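Local coordinates for protein halocarboxylic acid dehalogenase DehI (Pseudomonas putida, PDB 3BJX) that hydrolyses alpha-haloacids as a group I dehalogenase, probably replacing the halogen on the carbon next to the carboxylate with a hydroxyl group, at residues 32-37 with 62-67; 44-49 with 129-134; 55-60 with 274-279; 68-73 with 254-259. One frame throughout, in Å; residues are numbered along the deposited sequence.

In the fold
All four contacts are largely buried, but their depth differs. Contact 2 lies deepest, about 7 Å from the centre of the chain; the centres of contacts 1 and 4 lie about 18 Å out. Contacts 1 and 2 use opposite ends of helix 32-45, and contacts 1 and 4 share helix 63-71. Contact 3 joins helix 52-57 and the turn after it to helix 267-299, and it touches contact 1 through A58 and Y63. Its chemistry is wholly apolar, next to the second subunit. Contact 1 mixes apolar packing with a water bridge. Contact 2 adds hydrogen bonds to aromatic and apolar packing; contact 4 is mainly polar, and each has a sulfate at its side.

Contact 1: 32-37 with 62-67; sequences GEMEST and GYLPLA
P65 is met by three residues of segment 32-37, each at a different part of its ring. T37 lies over its start, with T37 OG1 3.6 Å from P65 CA, and the two side chains cross at about a right angle. E33 also crosses the proline nearly square on. Its carboxylate rests on ring carbons, with E33 OE2 3.8 Å from P65 CG. M34, present as selenomethionine, takes the remaining corner: its methyl CE is 3.8 Å from P65 CD. The M34 CG is anti to the backbone N (chi1 -166°), and two further bends bring the chain end in to helix 63-71. There M34 SE touches L64 CD2 at 3.7 Å, the two chains again roughly perpendicular. T37 serves both partners: its CG2 lies 4.0 Å from L64 CD2, while its OG1 faces the proline. A water 3.0 Å from T37 OG1 donates to P65 O, so the polar atoms are bridged beside the apolar patch. P65 sits in the first turn of its helix, after the N-cap G62, where a missing backbone N-H costs little. The segment axes cross at 46°, a helix-helix packing of the all-helical DehI fold.

Contact 2: 44-49 with 129-134; sequences TLRVPW and NPKYLL. With SO4 (sulfate ion), chain E.
Y132 and K131 make the two hydrogen bonds between these segments, both to backbone carbonyls. Y132 OH donates to W49 O at 2.7 Å, in the carbonyl plane and on a lone pair. K131 NZ reaches L45 O at 3.2 Å from above the carbonyl plane. The same ammonium forms a salt bridge with E81 and is hydrogen-bonded to Y127. The aromatic contact is an offset edge-to-face pair: the edge of Y132 points at the face of the W49 six-membered ring, with centroids 5.2 Å apart and planes at 60°. W49 CG stands between its backbone N and carbonyl carbon (chi1 88°), which turns the indole so that one face meets the Y132 edge. Together these tie the stretch where the chain leaves helix 32-45, at R46 with positive phi, to the middle of helix 112-143. Among apolar contacts, L45 CD1 makes a CH-pi contact over one face of Y132, 4.2 Å from its centroid, and V47 CG2 lies 4.1 Å from Y132 CE2. A phenylalanine in place of Y132 would probably leave W49 O without its donor. A sulfate, probably from the crystallisation liquor, accepts from W49 NE1 at 3.0 Å (O3); S203 and F52 also bind it.

Contact 3: 55-60 with 274-279; sequences RVLATF and TGVLFM
The F60 ring turns its edge to V276: CG2 of the valine lies near the ring plane, 3.9 Å from F60 CZ. L57 O, in the same segment as F60, is also at the ring edge and in plane. The two side chains, F60 and V276, lie alongside, running in opposite senses. V276 is forked, and its other branch points to a second group. Its CG1, anti to the backbone N (chi1 165°), touches L57 CD2 at 3.7 Å and V56 CG1 at 4.0 Å. The two branches of V276 thus point into one group formed by F60, L57 and V56. L57 also uses its second methyl, with CD1 4.2 Å from L277 CD2, the two side chains crossing at about a right angle. With an alanine in place of V276, both gamma methyls go, and a gap is likely to open against the F60 edge and against L57 and V56. A type I turn from L57 to F60 brings the ring round to this side. It is closed by F60 N to L57 O at 3.0 Å; just before it V56 O accepts from T59 N and from T59 OG1 (2.7 Å). T59 OG1 is also hydrogen-bonded to N268 of the second subunit, and V276 packs on A271 of that subunit. The contact is apolar helix-to-helix packing, in which the end of helix 52-57 and its turn lie on helix 267-299 beside the dimer interface.

Contact 4: 68-73 with 254-259; sequences WRRSAE and AGVQRS. With SO4 (sulfate ion), chain G.
S71 OG takes the backbone N-H of G255 in the one direct hydrogen bond between these segments, 2.8 Å long and nearly straight at 162°. Next to it, A254 CA makes a CA-H...O contact with R70 O at 3.5 Å. R70 CB lies equally close to G255 O, again 3.5 Å. The loop backbone therefore lies directly against the C-terminal part of helix 63-71, and the CA atoms of S71 and A254 are only 3.9 Å apart. The S71 OG sits beside its backbone N, anti to the carbonyl carbon (chi1 -46°), and gives its proton to A67 O one turn back. G255 has positive phi, a conformation readily adopted without a side chain. Further out, R70 bends at chi2 and chi3 and carries its guanidinium along the loop. R70 NH2 donates to a water at 2.8 Å, and that water donates to G255 O at 3.0 Å. V256 CG2 lies obliquely beside the same guanidinium, and E260 forms a salt bridge with it. R69 NH1 and R70 NH1 each donate to one sulfate, R69 to O1 at 3.0 Å and R70 to O4 at 3.1 Å. The ion probably comes from the crystallisation liquor. The contact sits where three helical elements meet: S71 and A254 rest on helix 112-143, V256 on the preceding turns of helix 63-71, and W68 on helix 32-45.

Contact 1: 32-37 with 62-67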
loop_
_atom_site.group_PDB
_atom_site.type_symbol
_atom_site.label_atom_id
_atom_site.label_comp_id
_atom_site.label_asym_id
_atom_site.label_seq_id
_atom_site.Cartn_x
_atom_site.Cartn_y
_atom_site.Cartn_z
ATOM N N GLY A 32 16.940 23.215 -9.425
ATOM C CA GLY A 32 17.681 23.393 -8.156
ATOM C C GLY A 32 18.305 22.120 -7.599
ATOM O O GLY A 32 18.820 21.306 -8.358
ATOM N N GLU A 33 18.266 21.949 -6.274
ATOM C CA GLU A 33 18.815 20.743 -5.647
ATOM C C GLU A 33 18.056 19.466 -6.056
ATOM O O GLU A 33 18.667 18.406 -6.224
ATOM C CB GLU A 33 18.943 20.873 -4.114
ATOM C CG GLU A 33 17.638 21.151 -3.359
ATOM C CD GLU A 33 17.661 20.720 -1.879
ATOM O OE1 GLU A 33 18.739 20.319 -1.377
ATOM O OE2 GLU A 33 16.584 20.777 -1.221
HETATM N N MSE A 34 16.744 19.590 -6.256
HETATM C CA MSE A 34 15.917 18.490 -6.737
HETATM C C MSE A 34 16.370 17.972 -8.118
HETATM O O MSE A 34 16.418 16.760 -8.374
HETATM C CB MSE A 34 14.456 18.929 -6.772
HETATM C CG MSE A 34 13.472 17.787 -6.920
HETATM SE SE MSE A 34 13.598 16.530 -5.427
HETATM C CE MSE A 34 12.489 17.494 -4.130
ATOM N N GLU A 35 16.711 18.895 -9.004
ATOM C CA GLU A 35 17.207 18.543 -10.312
ATOM C C GLU A 35 18.547 17.827 -10.193
ATOM O O GLU A 35 18.820 16.902 -10.955
ATOM C CB GLU A 35 17.354 19.791 -11.155
ATOM C CG GLU A 35 17.703 19.528 -12.609
ATOM C CD GLU A 35 17.892 20.806 -13.405
ATOM O OE1 GLU A 35 17.757 21.913 -12.829
ATOM O OE2 GLU A 35 18.174 20.690 -14.615
ATOM N N SER A 36 19.373 18.263 -9.239
ATOM C CA SER A 36 20.674 17.662 -8.981
ATOM C C SER A 36 20.531 16.248 -8.469
ATOM O O SER A 36 21.195 15.340 -8.966
ATOM C CB SER A 36 21.447 18.490 -7.960
ATOM O OG SER A 36 22.136 19.519 -8.625
ATOM N N THR A 37 19.675 16.095 -7.457
ATOM C CA THR A 37 19.219 14.790 -6.916
ATOM C C THR A 37 18.772 13.795 -7.998
ATOM O O THR A 37 19.283 12.677 -8.056
ATOM C CB THR A 37 18.076 14.981 -5.857
ATOM O OG1 THR A 37 18.582 15.701 -4.735
ATOM C CG2 THR A 37 17.551 13.659 -5.358
ATOM N N GLY A 62 11.449 18.883 1.171
ATOM C CA GLY A 62 12.749 18.534 1.730
ATOM C C GLY A 62 13.147 17.062 1.698
ATOM O O GLY A 62 14.333 16.730 1.844
ATOM N N TYR A 63 12.163 16.184 1.528
ATOM C CA TYR A 63 12.375 14.771 1.817
ATOM C C TYR A 63 13.425 14.096 0.962
ATOM O O TYR A 63 14.412 13.582 1.489
ATOM C CB TYR A 63 11.066 13.957 1.794
ATOM C CG TYR A 63 11.312 12.489 2.059
ATOM C CD1 TYR A 63 11.874 12.058 3.277
ATOM C CD2 TYR A 63 11.014 11.530 1.091
ATOM C CE1 TYR A 63 12.129 10.703 3.525
ATOM C CE2 TYR A 63 11.273 10.180 1.321
ATOM C CZ TYR A 63 11.824 9.767 2.538
ATOM O OH TYR A 63 12.071 8.422 2.748
ATOM N N LEU A 64 13.198 14.101 -0.348
ATOM C CA LEU A 64 13.949 13.246 -1.287
ATOM C C LEU A 64 15.428 13.617 -1.384
ATOM O O LEU A 64 16.269 12.730 -1.413
ATOM C CB LEU A 64 13.277 13.204 -2.681
ATOM C CG LEU A 64 14.046 12.452 -3.789
ATOM C CD1 LEU A 64 13.957 10.924 -3.573
ATOM C CD2 LEU A 64 13.632 12.822 -5.235
ATOM N N PRO A 65 15.762 14.921 -1.452
ATOM C CA PRO A 65 17.189 15.239 -1.455
ATOM C C PRO A 65 17.934 14.659 -0.251
ATOM O O PRO A 65 19.050 14.128 -0.415
ATOM C CB PRO A 65 17.202 16.770 -1.421
ATOM C CG PRO A 65 15.920 17.143 -2.128
ATOM C CD PRO A 65 14.941 16.136 -1.597
ATOM N N LEU A 66 17.315 14.761 0.935
ATOM C CA LEU A 66 17.887 14.239 2.164
ATOM C C LEU A 66 17.892 12.718 2.155
ATOM O O LEU A 66 18.948 12.114 2.318
ATOM C CB LEU A 66 17.135 14.769 3.387
ATOM C CG LEU A 66 17.493 14.135 4.737
ATOM C CD1 LEU A 66 18.795 14.686 5.317
ATOM C CD2 LEU A 66 16.330 14.321 5.702
ATOM N N ALA A 67 16.714 12.110 1.954
ATOM C CA ALA A 67 16.577 10.660 1.820
ATOM C C ALA A 67 17.566 10.037 0.834
ATOM O O ALA A 67 18.208 9.030 1.137
ATOM C CB ALA A 67 15.168 10.294 1.448
HETATM O O HOH W 1 20.410 14.637 -2.649
#

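Contact 2: 44-49 with 129-134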
loop_
_atom_site.group_PDB
_atom_site.type_symbol
_atom_site.label_atom_id
_atom_site.label_comp_id
_atom_site.label_asym_id
_atom_site.label_seq_id
_atom_site.Cartn_x
_atom_site.Cartn_y
_atom_site.Cartn_z
ATOM N N THR A 44 23.980 7.251 -10.202
ATOM C CA THR A 44 24.349 6.352 -9.096
ATOM C C THR A 44 23.723 4.968 -9.278
ATOM O O THR A 44 24.392 3.933 -9.058
ATOM C CB THR A 44 23.912 6.941 -7.736
ATOM O OG1 THR A 44 24.523 8.220 -7.557
ATOM C CG2 THR A 44 24.284 6.015 -6.554
ATOM N N LEU A 45 22.447 4.952 -9.684
ATOM C CA LEU A 45 21.774 3.694 -10.010
ATOM C C LEU A 45 22.022 3.157 -11.439
ATOM O O LEU A 45 21.633 2.029 -11.731
ATOM C CB LEU A 45 20.273 3.761 -9.657
ATOM C CG LEU A 45 19.941 4.109 -8.194
ATOM C CD1 LEU A 45 18.467 4.052 -7.923
ATOM C CD2 LEU A 45 20.695 3.204 -7.192
ATOM N N ARG A 46 22.691 3.941 -12.309
ATOM C CA ARG A 46 22.957 3.551 -13.725
ATOM C C ARG A 46 21.639 3.239 -14.435
ATOM O O ARG A 46 21.443 2.151 -14.991
ATOM C CB ARG A 46 23.939 2.355 -13.879
ATOM C CG ARG A 46 25.129 2.306 -12.899
ATOM C CD ARG A 46 25.727 0.895 -12.808
ATOM N NE ARG A 46 26.472 0.590 -14.018
ATOM C CZ ARG A 46 26.218 -0.412 -14.868
ATOM N NH1 ARG A 46 25.233 -1.290 -14.649
ATOM N NH2 ARG A 46 26.985 -0.549 -15.949
ATOM N N VAL A 47 20.737 4.218 -14.393
ATOM C CA VAL A 47 19.404 4.111 -14.976
ATOM C C VAL A 47 19.065 5.408 -15.716
ATOM O O VAL A 47 19.516 6.490 -15.321
ATOM C CB VAL A 47 18.311 3.814 -13.889
ATOM C CG1 VAL A 47 18.471 2.404 -13.303
ATOM C CG2 VAL A 47 18.309 4.863 -12.787
ATOM N N PRO A 48 18.272 5.313 -16.792
ATOM C CA PRO A 48 17.918 6.472 -17.587
ATOM C C PRO A 48 16.562 7.123 -17.222
ATOM O O PRO A 48 15.989 7.870 -18.030
ATOM C CB PRO A 48 17.882 5.895 -19.015
ATOM C CG PRO A 48 17.673 4.417 -18.856
ATOM C CD PRO A 48 17.720 4.083 -17.388
ATOM N N TRP A 49 16.042 6.834 -16.040
ATOM C CA TRP A 49 14.826 7.482 -15.565
ATOM C C TRP A 49 14.868 7.630 -14.044
ATOM O O TRP A 49 15.601 6.910 -13.352
ATOM C CB TRP A 49 13.555 6.734 -16.036
ATOM C CG TRP A 49 13.063 5.622 -15.142
ATOM C CD1 TRP A 49 11.947 5.639 -14.341
ATOM C CD2 TRP A 49 13.657 4.324 -14.958
ATOM N NE1 TRP A 49 11.814 4.441 -13.672
ATOM C CE2 TRP A 49 12.850 3.616 -14.030
ATOM C CE3 TRP A 49 14.792 3.687 -15.486
ATOM C CZ2 TRP A 49 13.143 2.293 -13.622
ATOM C CZ3 TRP A 49 15.085 2.361 -15.063
ATOM C CH2 TRP A 49 14.264 1.696 -14.139
ATOM N N ASN A 129 14.525 -1.574 -12.105
ATOM C CA ASN A 129 13.272 -1.798 -11.380
ATOM C C ASN A 129 13.528 -2.416 -10.012
ATOM O O ASN A 129 13.103 -1.844 -9.012
ATOM C CB ASN A 129 12.245 -2.595 -12.227
ATOM C CG ASN A 129 11.270 -1.696 -12.995
ATOM O OD1 ASN A 129 11.232 -0.481 -12.783
ATOM N ND2 ASN A 129 10.471 -2.291 -13.881
ATOM N N PRO A 130 14.273 -3.552 -9.963
ATOM C CA PRO A 130 14.711 -4.144 -8.680
ATOM C C PRO A 130 15.589 -3.198 -7.835
ATOM O O PRO A 130 15.498 -3.203 -6.584
ATOM C CB PRO A 130 15.519 -5.384 -9.104
ATOM C CG PRO A 130 15.851 -5.187 -10.562
ATOM C CD PRO A 130 14.731 -4.345 -11.123
ATOM N N LYS A 131 16.416 -2.382 -8.490
ATOM C CA LYS A 131 17.247 -1.410 -7.724
ATOM C C LYS A 131 16.363 -0.413 -6.980
ATOM O O LYS A 131 16.551 -0.175 -5.777
ATOM C CB LYS A 131 18.265 -0.692 -8.611
ATOM C CG LYS A 131 19.164 -1.649 -9.354
ATOM C CD LYS A 131 20.315 -0.970 -10.023
ATOM C CE LYS A 131 21.483 -0.820 -9.070
ATOM N NZ LYS A 131 22.687 -0.262 -9.790
ATOM N N TYR A 132 15.369 0.126 -7.686
ATOM C CA TYR A 132 14.388 1.009 -7.078
ATOM C C TYR A 132 13.559 0.359 -5.989
ATOM O O TYR A 132 13.179 1.015 -5.040
ATOM C CB TYR A 132 13.459 1.615 -8.128
ATOM C CG TYR A 132 14.040 2.808 -8.799
ATOM C CD1 TYR A 132 14.342 3.961 -8.068
ATOM C CD2 TYR A 132 14.295 2.802 -10.183
ATOM C CE1 TYR A 132 14.899 5.082 -8.702
ATOM C CE2 TYR A 132 14.823 3.907 -10.814
ATOM C CZ TYR A 132 15.138 5.040 -10.071
ATOM O OH TYR A 132 15.648 6.134 -10.715
ATOM N N LEU A 133 13.244 -0.916 -6.140
ATOM C CA LEU A 133 12.569 -1.663 -5.072
ATOM C C LEU A 133 13.372 -1.669 -3.759
ATOM O O LEU A 133 12.783 -1.684 -2.687
ATOM C CB LEU A 133 12.245 -3.101 -5.523
ATOM C CG LEU A 133 11.490 -4.040 -4.579
ATOM C CD1 LEU A 133 10.151 -3.423 -4.063
ATOM C CD2 LEU A 133 11.259 -5.428 -5.232
ATOM N N LEU A 134 14.699 -1.646 -3.846
ATOM C CA LEU A 134 15.559 -1.590 -2.658
ATOM C C LEU A 134 15.563 -0.211 -2.039
ATOM O O LEU A 134 15.372 -0.074 -0.831
ATOM C CB LEU A 134 16.997 -1.979 -2.995
ATOM C CG LEU A 134 17.261 -3.442 -3.268
ATOM C CD1 LEU A 134 18.552 -3.541 -4.052
ATOM C CD2 LEU A 134 17.272 -4.310 -1.974
HETATM S S SO4 E . 8.796 3.359 -12.181
HETATM O O1 SO4 E . 9.561 2.459 -13.065
HETATM O O2 SO4 E . 9.222 3.170 -10.794
HETATM O O3 SO4 E . 9.055 4.734 -12.581
HETATM O O4 SO4 E . 7.356 3.110 -12.259
#

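Contact 3: 55-60 with 274-279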
loop_
_atom_site.group_PDB
_atom_site.type_symbol
_atom_site.label_atom_id
_atom_site.label_comp_id
_atom_site.label_asym_id
_atom_site.label_seq_id
_atom_site.Cartn_x
_atom_site.Cartn_y
_atom_site.Cartn_z
ATOM N N ARG A 55 9.509 10.574 -8.030
ATOM C CA ARG A 55 8.886 11.794 -8.536
ATOM C C ARG A 55 7.687 12.242 -7.694
ATOM O O ARG A 55 7.421 13.456 -7.577
ATOM C CB ARG A 55 8.486 11.640 -10.018
ATOM C CG ARG A 55 9.633 11.128 -10.893
ATOM C CD ARG A 55 9.386 11.368 -12.372
ATOM N NE ARG A 55 8.159 10.761 -12.904
ATOM C CZ ARG A 55 8.102 9.619 -13.593
ATOM N NH1 ARG A 55 9.194 8.896 -13.813
ATOM N NH2 ARG A 55 6.924 9.179 -14.054
ATOM N N VAL A 56 6.973 11.272 -7.123
ATOM C CA VAL A 56 5.923 11.555 -6.151
ATOM C C VAL A 56 6.491 12.037 -4.811
ATOM O O VAL A 56 5.920 12.932 -4.187
ATOM C CB VAL A 56 4.976 10.334 -5.954
ATOM C CG1 VAL A 56 3.975 10.590 -4.836
ATOM C CG2 VAL A 56 4.255 10.009 -7.289
ATOM N N LEU A 57 7.614 11.447 -4.397
ATOM C CA LEU A 57 8.299 11.779 -3.134
ATOM C C LEU A 57 8.905 13.155 -3.211
ATOM O O LEU A 57 9.002 13.855 -2.205
ATOM C CB LEU A 57 9.425 10.778 -2.833
ATOM C CG LEU A 57 9.060 9.329 -2.531
ATOM C CD1 LEU A 57 10.346 8.458 -2.387
ATOM C CD2 LEU A 57 8.147 9.223 -1.288
ATOM N N ALA A 58 9.326 13.516 -4.421
ATOM C CA ALA A 58 9.783 14.852 -4.759
ATOM C C ALA A 58 8.760 15.953 -4.451
ATOM O O ALA A 58 9.135 17.126 -4.365
ATOM C CB ALA A 58 10.167 14.902 -6.239
ATOM N N THR A 59 7.484 15.589 -4.296
ATOM C CA THR A 59 6.426 16.574 -3.963
ATOM C C THR A 59 6.275 16.835 -2.446
ATOM O O THR A 59 5.476 17.687 -2.045
ATOM C CB THR A 59 5.042 16.195 -4.556
ATOM O OG1 THR A 59 4.474 15.138 -3.786
ATOM C CG2 THR A 59 5.162 15.735 -5.971
ATOM N N PHE A 60 7.040 16.110 -1.627
ATOM C CA PHE A 60 7.086 16.299 -0.166
ATOM C C PHE A 60 8.254 17.222 0.191
ATOM O O PHE A 60 9.401 16.912 -0.124
ATOM C CB PHE A 60 7.253 14.952 0.558
ATOM C CG PHE A 60 6.038 14.054 0.487
ATOM C CD1 PHE A 60 5.071 14.083 1.496
ATOM C CD2 PHE A 60 5.860 13.182 -0.576
ATOM C CE1 PHE A 60 3.934 13.270 1.429
ATOM C CE2 PHE A 60 4.729 12.364 -0.652
ATOM C CZ PHE A 60 3.769 12.401 0.359
ATOM N N THR A 274 4.566 8.053 4.612
ATOM C CA THR A 274 4.549 6.660 5.077
ATOM C C THR A 274 3.700 5.811 4.154
ATOM O O THR A 274 4.134 4.723 3.767
ATOM C CB THR A 274 3.985 6.517 6.511
ATOM O OG1 THR A 274 4.789 7.269 7.421
ATOM C CG2 THR A 274 3.933 5.053 6.957
ATOM N N GLY A 275 2.505 6.306 3.824
ATOM C CA GLY A 275 1.544 5.610 2.954
ATOM C C GLY A 275 2.049 5.498 1.528
ATOM O O GLY A 275 1.827 4.494 0.863
ATOM N N VAL A 276 2.751 6.522 1.070
ATOM C CA VAL A 276 3.313 6.552 -0.284
ATOM C C VAL A 276 4.429 5.506 -0.449
ATOM O O VAL A 276 4.459 4.768 -1.441
ATOM C CB VAL A 276 3.803 7.983 -0.648
ATOM C CG1 VAL A 276 4.696 7.983 -1.868
ATOM C CG2 VAL A 276 2.628 8.884 -0.906
ATOM N N LEU A 277 5.304 5.420 0.550
ATOM C CA LEU A 277 6.391 4.428 0.576
ATOM C C LEU A 277 5.883 2.990 0.632
ATOM O O LEU A 277 6.347 2.142 -0.137
ATOM C CB LEU A 277 7.368 4.714 1.720
ATOM C CG LEU A 277 8.256 5.938 1.431
ATOM C CD1 LEU A 277 8.719 6.584 2.721
ATOM C CD2 LEU A 277 9.444 5.587 0.484
ATOM N N PHE A 278 4.926 2.740 1.515
ATOM C CA PHE A 278 4.208 1.470 1.575
ATOM C C PHE A 278 3.694 1.059 0.201
ATOM O O PHE A 278 4.053 0.009 -0.313
ATOM C CB PHE A 278 3.022 1.599 2.512
ATOM C CG PHE A 278 2.321 0.307 2.787
ATOM C CD1 PHE A 278 2.714 -0.485 3.863
ATOM C CD2 PHE A 278 1.257 -0.118 1.983
ATOM C CE1 PHE A 278 2.071 -1.665 4.123
ATOM C CE2 PHE A 278 0.595 -1.307 2.250
ATOM C CZ PHE A 278 1.006 -2.079 3.328
HETATM N N MSE A 279 2.857 1.904 -0.383
HETATM C CA MSE A 279 2.334 1.680 -1.723
HETATM C C MSE A 279 3.386 1.392 -2.804
HETATM O O MSE A 279 3.171 0.553 -3.674
HETATM C CB MSE A 279 1.517 2.898 -2.135
HETATM C CG MSE A 279 0.806 2.727 -3.439
HETATM SE SE MSE A 279 -0.485 4.138 -3.678
HETATM C CE MSE A 279 0.738 5.684 -3.943
#

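Contact 4: 68-73 with 254-259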
loop_
_atom_site.group_PDB
_atom_site.type_symbol
_atom_site.label_atom_id
_atom_site.label_comp_id
_atom_site.label_asym_id
_atom_site.label_seq_id
_atom_site.Cartn_x
_atom_site.Cartn_y
_atom_site.Cartn_z
ATOM N N TRP A 68 17.715 10.623 -0.339
ATOM C CA TRP A 68 18.706 10.101 -1.286
ATOM C C TRP A 68 20.164 10.224 -0.804
ATOM O O TRP A 68 20.968 9.304 -0.986
ATOM C CB TRP A 68 18.544 10.752 -2.661
ATOM C CG TRP A 68 19.627 10.366 -3.590
ATOM C CD1 TRP A 68 20.595 11.172 -4.095
ATOM C CD2 TRP A 68 19.889 9.049 -4.097
ATOM N NE1 TRP A 68 21.447 10.439 -4.900
ATOM C CE2 TRP A 68 21.023 9.135 -4.918
ATOM C CE3 TRP A 68 19.261 7.804 -3.946
ATOM C CZ2 TRP A 68 21.532 8.038 -5.586
ATOM C CZ3 TRP A 68 19.784 6.720 -4.602
ATOM C CH2 TRP A 68 20.901 6.841 -5.410
ATOM N N ARG A 69 20.494 11.361 -0.190
ATOM C CA ARG A 69 21.838 11.644 0.322
ATOM C C ARG A 69 22.289 10.596 1.350
ATOM O O ARG A 69 23.469 10.274 1.454
ATOM C CB ARG A 69 21.838 13.046 0.935
ATOM C CG ARG A 69 23.132 13.503 1.626
ATOM C CD ARG A 69 22.963 14.891 2.255
ATOM N NE ARG A 69 22.215 15.782 1.367
ATOM C CZ ARG A 69 21.158 16.513 1.720
ATOM N NH1 ARG A 69 20.708 16.522 2.974
ATOM N NH2 ARG A 69 20.561 17.265 0.804
ATOM N N ARG A 70 21.334 10.052 2.087
ATOM C CA ARG A 70 21.623 9.112 3.156
ATOM C C ARG A 70 21.647 7.639 2.685
ATOM O O ARG A 70 22.150 6.766 3.395
ATOM C CB ARG A 70 20.618 9.316 4.290
ATOM C CG ARG A 70 20.385 10.783 4.622
ATOM C CD ARG A 70 21.378 11.289 5.644
ATOM N NE ARG A 70 20.921 10.844 6.944
ATOM C CZ ARG A 70 20.507 11.629 7.927
ATOM N NH1 ARG A 70 20.540 12.956 7.830
ATOM N NH2 ARG A 70 20.084 11.054 9.038
ATOM N N SER A 71 21.138 7.390 1.481
ATOM C CA SER A 71 21.029 6.052 0.916
ATOM C C SER A 71 21.988 5.813 -0.252
ATOM O O SER A 71 22.239 4.674 -0.623
ATOM C CB SER A 71 19.588 5.809 0.436
ATOM O OG SER A 71 18.637 6.235 1.399
ATOM N N ALA A 72 22.519 6.887 -0.830
ATOM C CA ALA A 72 23.297 6.814 -2.071
ATOM C C ALA A 72 24.531 5.921 -2.005
ATOM O O ALA A 72 24.781 5.145 -2.938
ATOM C CB ALA A 72 23.671 8.219 -2.560
ATOM N N GLU A 73 25.296 6.031 -0.918
ATOM C CA GLU A 73 26.525 5.249 -0.748
ATOM C C GLU A 73 26.247 3.759 -0.666
ATOM O O GLU A 73 27.039 2.947 -1.102
ATOM C CB GLU A 73 27.235 5.661 0.540
ATOM C CG GLU A 73 27.921 7.018 0.511
ATOM C CD GLU A 73 28.163 7.543 1.918
ATOM O OE1 GLU A 73 29.139 7.092 2.570
ATOM O OE2 GLU A 73 27.357 8.388 2.386
ATOM N N ALA A 254 21.013 3.519 5.249
ATOM C CA ALA A 254 20.196 3.977 4.156
ATOM C C ALA A 254 18.924 4.515 4.778
ATOM O O ALA A 254 18.657 4.290 5.972
ATOM C CB ALA A 254 19.898 2.837 3.211
ATOM N N GLY A 255 18.154 5.255 3.990
ATOM C CA GLY A 255 16.885 5.800 4.465
ATOM C C GLY A 255 17.054 6.894 5.495
ATOM O O GLY A 255 18.167 7.358 5.737
ATOM N N VAL A 256 15.933 7.321 6.073
ATOM C CA VAL A 256 15.907 8.314 7.163
ATOM C C VAL A 256 14.698 8.035 8.067
ATOM O O VAL A 256 13.567 7.859 7.591
ATOM C CB VAL A 256 16.044 9.827 6.650
ATOM C CG1 VAL A 256 15.153 10.139 5.469
ATOM C CG2 VAL A 256 15.838 10.844 7.767
ATOM N N GLN A 257 14.964 7.927 9.369
ATOM C CA GLN A 257 13.951 7.520 10.353
ATOM C C GLN A 257 12.932 8.639 10.509
ATOM O O GLN A 257 13.284 9.815 10.351
ATOM C CB GLN A 257 14.599 7.184 11.696
ATOM C CG GLN A 257 15.753 6.168 11.628
ATOM C CD GLN A 257 15.312 4.718 11.858
ATOM O OE1 GLN A 257 14.724 4.398 12.900
ATOM N NE2 GLN A 257 15.626 3.830 10.900
ATOM N N ARG A 258 11.682 8.281 10.802
ATOM C CA ARG A 258 10.589 9.250 10.905
ATOM C C ARG A 258 10.762 10.258 12.044
ATOM O O ARG A 258 10.272 11.390 11.953
ATOM C CB ARG A 258 9.243 8.537 11.030
ATOM C CG ARG A 258 8.107 9.389 11.565
ATOM C CD ARG A 258 6.762 8.664 11.483
ATOM N NE ARG A 258 6.720 7.390 12.211
ATOM C CZ ARG A 258 6.610 7.276 13.531
ATOM N NH1 ARG A 258 6.550 8.362 14.312
ATOM N NH2 ARG A 258 6.575 6.068 14.082
ATOM N N SER A 259 11.440 9.842 13.111
ATOM C CA SER A 259 11.767 10.741 14.207
ATOM C C SER A 259 12.629 11.927 13.736
ATOM O O SER A 259 12.482 13.053 14.229
ATOM C CB SER A 259 12.455 9.981 15.353
ATOM O OG SER A 259 13.552 9.201 14.897
HETATM S S SO4 G . 22.799 15.539 6.453
HETATM O O1 SO4 G . 22.503 16.428 5.331
HETATM O O2 SO4 G . 24.147 15.803 6.961
HETATM O O3 SO4 G . 21.807 15.740 7.511
HETATM O O4 SO4 G . 22.733 14.156 5.981
HETATM O O HOH W 2 19.728 8.504 7.984
#